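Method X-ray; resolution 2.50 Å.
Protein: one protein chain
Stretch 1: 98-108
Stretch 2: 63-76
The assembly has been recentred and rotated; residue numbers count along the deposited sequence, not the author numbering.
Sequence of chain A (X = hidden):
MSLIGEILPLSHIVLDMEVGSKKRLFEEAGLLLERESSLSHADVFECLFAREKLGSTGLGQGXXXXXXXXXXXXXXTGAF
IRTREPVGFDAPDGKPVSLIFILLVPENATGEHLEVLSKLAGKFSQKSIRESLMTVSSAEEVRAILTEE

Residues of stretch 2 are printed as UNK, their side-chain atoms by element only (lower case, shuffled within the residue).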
# COMPACT_ATOMS: atom_id res chain seq x y z
N SER A 98 -10.88 -1.03 1.16
CA SER A 98 -10.57 -2.13 2.08
C SER A 98 -9.25 -2.81 1.73
O SER A 98 -8.74 -3.63 2.50
CB SER A 98 -11.70 -3.16 2.07
OG SER A 98 -12.87 -2.66 2.71
N LEU A 99 -8.71 -2.48 0.57
CA LEU A 99 -7.45 -3.06 0.12
C LEU A 99 -6.41 -1.97 -0.10
O LEU A 99 -6.52 -1.17 -1.03
CB LEU A 99 -7.68 -3.87 -1.15
CG LEU A 99 -8.69 -5.01 -0.95
CD1 LEU A 99 -8.72 -5.91 -2.17
CD2 LEU A 99 -8.33 -5.80 0.29
N ILE A 100 -5.40 -1.93 0.77
CA ILE A 100 -4.36 -0.91 0.68
C ILE A 100 -2.93 -1.44 0.48
O ILE A 100 -2.42 -2.21 1.29
CB ILE A 100 -4.36 0.00 1.96
CG1 ILE A 100 -5.78 0.52 2.26
CG2 ILE A 100 -3.42 1.19 1.77
CD1 ILE A 100 -6.67 -0.46 2.98
N PHE A 101 -2.30 -1.02 -0.62
CA PHE A 101 -0.92 -1.41 -0.89
C PHE A 101 -0.04 -0.15 -0.77
O PHE A 101 -0.21 0.81 -1.52
CB PHE A 101 -0.78 -2.03 -2.29
CG PHE A 101 0.55 -2.69 -2.53
CD1 PHE A 101 1.71 -1.93 -2.65
CD2 PHE A 101 0.65 -4.08 -2.59
CE1 PHE A 101 2.96 -2.54 -2.81
CE2 PHE A 101 1.89 -4.70 -2.75
CZ PHE A 101 3.05 -3.93 -2.86
N ILE A 102 0.89 -0.14 0.19
CA ILE A 102 1.77 1.01 0.40
C ILE A 102 3.15 0.74 -0.16
O ILE A 102 3.68 -0.36 0.00
CB ILE A 102 1.94 1.36 1.90
CG1 ILE A 102 0.58 1.39 2.61
CG2 ILE A 102 2.62 2.72 2.02
CD1 ILE A 102 0.07 0.00 3.01
N LEU A 103 3.73 1.73 -0.81
CA LEU A 103 5.07 1.60 -1.38
C LEU A 103 5.97 2.79 -1.07
O LEU A 103 5.60 3.93 -1.31
CB LEU A 103 4.98 1.45 -2.90
CG LEU A 103 6.35 1.28 -3.57
CD1 LEU A 103 6.95 -0.05 -3.14
CD2 LEU A 103 6.22 1.34 -5.08
N LEU A 104 7.16 2.50 -0.54
CA LEU A 104 8.16 3.52 -0.22
C LEU A 104 9.36 3.27 -1.14
O LEU A 104 9.99 2.21 -1.08
CB LEU A 104 8.61 3.42 1.23
CG LEU A 104 8.36 4.60 2.16
CD1 LEU A 104 9.22 4.39 3.41
CD2 LEU A 104 8.72 5.93 1.49
N VAL A 105 9.70 4.24 -1.98
CA VAL A 105 10.81 4.06 -2.91
C VAL A 105 11.96 5.04 -2.77
O VAL A 105 11.79 6.17 -2.31
CB VAL A 105 10.30 4.11 -4.37
CG1 VAL A 105 9.27 3.01 -4.60
CG2 VAL A 105 9.67 5.48 -4.67
N PRO A 106 13.18 4.60 -3.12
CA PRO A 106 14.32 5.51 -3.02
C PRO A 106 14.16 6.60 -4.09
O PRO A 106 13.35 6.45 -5.00
CB PRO A 106 15.53 4.60 -3.28
CG PRO A 106 14.96 3.49 -4.12
CD PRO A 106 13.62 3.24 -3.46
N GLU A 107 14.91 7.68 -3.97
CA GLU A 107 14.82 8.74 -4.96
C GLU A 107 15.92 8.55 -6.00
O GLU A 107 16.98 9.18 -5.90
CB GLU A 107 14.97 10.10 -4.27
CG GLU A 107 14.22 11.23 -4.95
CD GLU A 107 14.62 12.60 -4.44
OE1 GLU A 107 13.90 13.58 -4.74
OE2 GLU A 107 15.65 12.70 -3.75
N ASN A 108 15.68 7.69 -6.99
CA ASN A 108 16.68 7.44 -8.02
C ASN A 108 16.21 6.77 -9.32
O ASN A 108 16.34 7.35 -10.40
CB ASN A 108 17.84 6.64 -7.43
CG ASN A 108 17.39 5.36 -6.75
OD1 ASN A 108 16.81 4.47 -7.37
ND2 ASN A 108 17.64 5.26 -5.45
N UNK A 63 -9.94 -0.02 -3.66
CA UNK A 63 -8.50 -0.18 -3.72
C UNK A 63 -7.76 1.17 -3.67
O UNK A 63 -8.32 2.21 -4.02
c UNK A 63 -8.07 -0.90 -5.00
c UNK A 63 -8.77 -2.25 -5.09
c UNK A 63 -6.55 -1.06 -5.04
N UNK A 64 -6.51 1.13 -3.22
CA UNK A 64 -5.68 2.33 -3.12
C UNK A 64 -4.20 1.93 -3.10
O UNK A 64 -3.86 0.79 -2.74
c UNK A 64 -6.04 3.13 -1.87
N UNK A 65 -3.34 2.86 -3.47
CA UNK A 65 -1.90 2.62 -3.51
C UNK A 65 -1.12 3.81 -2.97
O UNK A 65 -0.47 4.53 -3.73
c UNK A 65 -1.80 0.94 -5.37
c UNK A 65 -1.41 2.35 -4.95
c UNK A 65 -1.99 3.40 -5.91
c UNK A 65 -1.38 3.39 -7.30
N UNK A 66 -1.17 4.04 -1.65
CA UNK A 66 -0.43 5.18 -1.09
C UNK A 66 1.07 4.95 -1.33
O UNK A 66 1.55 3.82 -1.21
c UNK A 66 -2.05 4.34 0.47
c UNK A 66 -0.78 5.14 0.40
c UNK A 66 -1.86 3.29 -0.59
N UNK A 67 1.81 5.99 -1.67
CA UNK A 67 3.25 5.83 -1.89
C UNK A 67 4.05 7.11 -1.65
O UNK A 67 3.49 8.21 -1.59
n UNK A 67 2.40 7.57 -5.99
c UNK A 67 1.30 6.90 -5.72
c UNK A 67 3.41 7.11 -5.18
n UNK A 67 1.56 6.03 -4.76
c UNK A 67 3.50 5.30 -3.31
c UNK A 67 2.88 6.14 -4.39
N UNK A 68 5.37 6.96 -1.51
CA UNK A 68 6.24 8.11 -1.28
C UNK A 68 7.71 7.82 -1.53
O UNK A 68 8.15 6.67 -1.48
N UNK A 69 8.48 8.86 -1.81
CA UNK A 69 9.90 8.72 -2.08
C UNK A 69 10.70 9.51 -1.04
O UNK A 69 10.18 10.41 -0.39
n UNK A 69 8.05 7.28 -7.08
c UNK A 69 9.56 9.41 -5.92
c UNK A 69 7.70 8.54 -7.32
c UNK A 69 9.20 8.85 -4.55
n UNK A 69 8.39 9.55 -6.79
c UNK A 69 10.22 9.24 -3.48
n UNK A 69 6.65 8.78 -8.09
N UNK A 70 11.97 9.16 -0.88
CA UNK A 70 12.80 9.87 0.06
C UNK A 70 14.28 9.51 -0.09
O UNK A 70 14.63 8.34 -0.21
n UNK A 70 14.19 11.66 3.91
c UNK A 70 13.05 12.32 3.78
c UNK A 70 12.93 10.53 2.50
c UNK A 70 14.13 10.53 3.12
n UNK A 70 12.27 11.66 2.94
c UNK A 70 12.34 9.60 1.49
N UNK A 71 15.14 10.52 -0.08
CA UNK A 71 16.58 10.34 -0.22
C UNK A 71 17.14 9.31 0.76
O UNK A 71 18.14 8.65 0.47
c UNK A 71 17.29 11.68 -0.06
N UNK A 72 16.50 9.18 1.92
CA UNK A 72 16.96 8.23 2.93
C UNK A 72 16.65 6.77 2.64
O UNK A 72 17.18 5.88 3.31
N UNK A 73 15.78 6.50 1.67
CA UNK A 73 15.42 5.13 1.31
C UNK A 73 16.33 4.65 0.17
O UNK A 73 16.43 5.31 -0.86
c UNK A 73 13.93 5.04 0.88
c UNK A 73 13.53 3.58 0.59
c UNK A 73 13.04 5.60 1.99
N UNK A 74 17.01 3.52 0.37
CA UNK A 74 17.92 2.99 -0.64
C UNK A 74 17.40 1.74 -1.33
O UNK A 74 17.97 1.29 -2.32
c UNK A 74 20.53 6.37 -0.11
n UNK A 74 20.36 7.44 -1.13
c UNK A 74 20.01 5.04 -0.62
c UNK A 74 19.29 2.71 -0.02
c UNK A 74 20.00 3.97 0.47
N UNK A 75 16.32 1.19 -0.81
CA UNK A 75 15.72 0.01 -1.41
C UNK A 75 14.22 0.08 -1.22
O UNK A 75 13.74 0.37 -0.13
o UNK A 75 16.47 -3.97 0.40
c UNK A 75 16.30 -3.79 -0.81
c UNK A 75 16.27 -1.27 -0.76
c UNK A 75 15.64 -2.53 -1.32
n UNK A 75 16.67 -4.68 -1.72
N UNK A 76 13.49 -0.16 -2.29
CA UNK A 76 12.04 -0.13 -2.24
C UNK A 76 11.49 -1.08 -1.18
O UNK A 76 12.05 -2.14 -0.92
c UNK A 76 11.46 -0.48 -3.60

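Position 63 carries three side-chain carbons, one bearing the other two, and a branch carbon lies 4.4 Å from CB of Leu 99. A fork at CB with no further atoms is valine, Val 63; the branch carbon is CG2.

Position 64 has a single side-chain carbon: Ala 64. Its N donates weakly to O of Leu 99 (3.2 Å, 133° at the hydrogen), whereas its O receives N of Phe 101 at 3.2 Å and a nearly straight 177°.

At 65 there are four carbons, forked at the first, with one arm two carbons long, which defines Ile 65. CG2 of Ile 65 comes within 4.4 Å of CB of Phe 101, but the end of the chain leads away from stretch 1.

Position 66 has three carbons closing a ring onto its own N, hence Pro 66. The ring leaves no N-H to donate, so O of Phe 101, 3.4 Å from N of Pro 66, gains no hydrogen bond there; CD of Pro 66 instead packs 3.5 Å from CG2 of Ile 100. O of Pro 66 accepts from N of Leu 103 at 3.0 Å.

Position 67 shows one carbon followed by a five-membered ring of three carbons and two nitrogens: His 67. Its CB lies 4.1 Å from CB of Leu 103, while the ring turns back along its own stretch, ND1 of His 67 donating to O of Ile 65 at 2.7 Å.

Position 68 has no side-chain atom and is Gly 68. Its N donates to O of Leu 103 (3.0 Å), its O accepts from N of Val 105 (2.9 Å), and CD2 of Leu 104 approaches O of Gly 68 to 3.1 Å.

At 69, three carbons, a nitrogen and a carbon carrying two more nitrogens make Arg 69; its CG is 3.4 Å from CG2 of Val 105, which also sits at the guanidinium edge.

Position 70 repeats the carbon-plus-imidazole pattern, giving His 70, whose CB points away and whose N donates weakly to O of Val 105 (3.3 Å).

One carbon at 71, near the carboxylate of Glu 107, identifies Ala 71; an empty 72 is Gly 72, without contact. The forked three-carbon group at 73 faces Leu 104 and Pro 106: Val 73, whose N closes a type I turn onto O of His 70 (2.9 Å).

At 74, four carbons in a row ending in nitrogen make Lys 74, its NZ 3.0 Å from O of Ala 71. At 75, three carbons, the third bearing oxygen and nitrogen, make Gln 75; its CA-to-CB bond points away from stretch 1, and its side chain makes no close approach to it. The lone carbon at 76, Ala 76, lies 4.2 Å from CG1 of Val 105.

The contact is a parallel strand pairing, its axes 19° apart, interrupted at Pro 66 and resumed beyond it. Backbone hydrogen bonds set the register; after the turn, Val 73 and Ala 76 return to pack against Leu 104, Val 105 and Pro 106.

Stretch 2 63-76: VAIPHGRHAGVKQA
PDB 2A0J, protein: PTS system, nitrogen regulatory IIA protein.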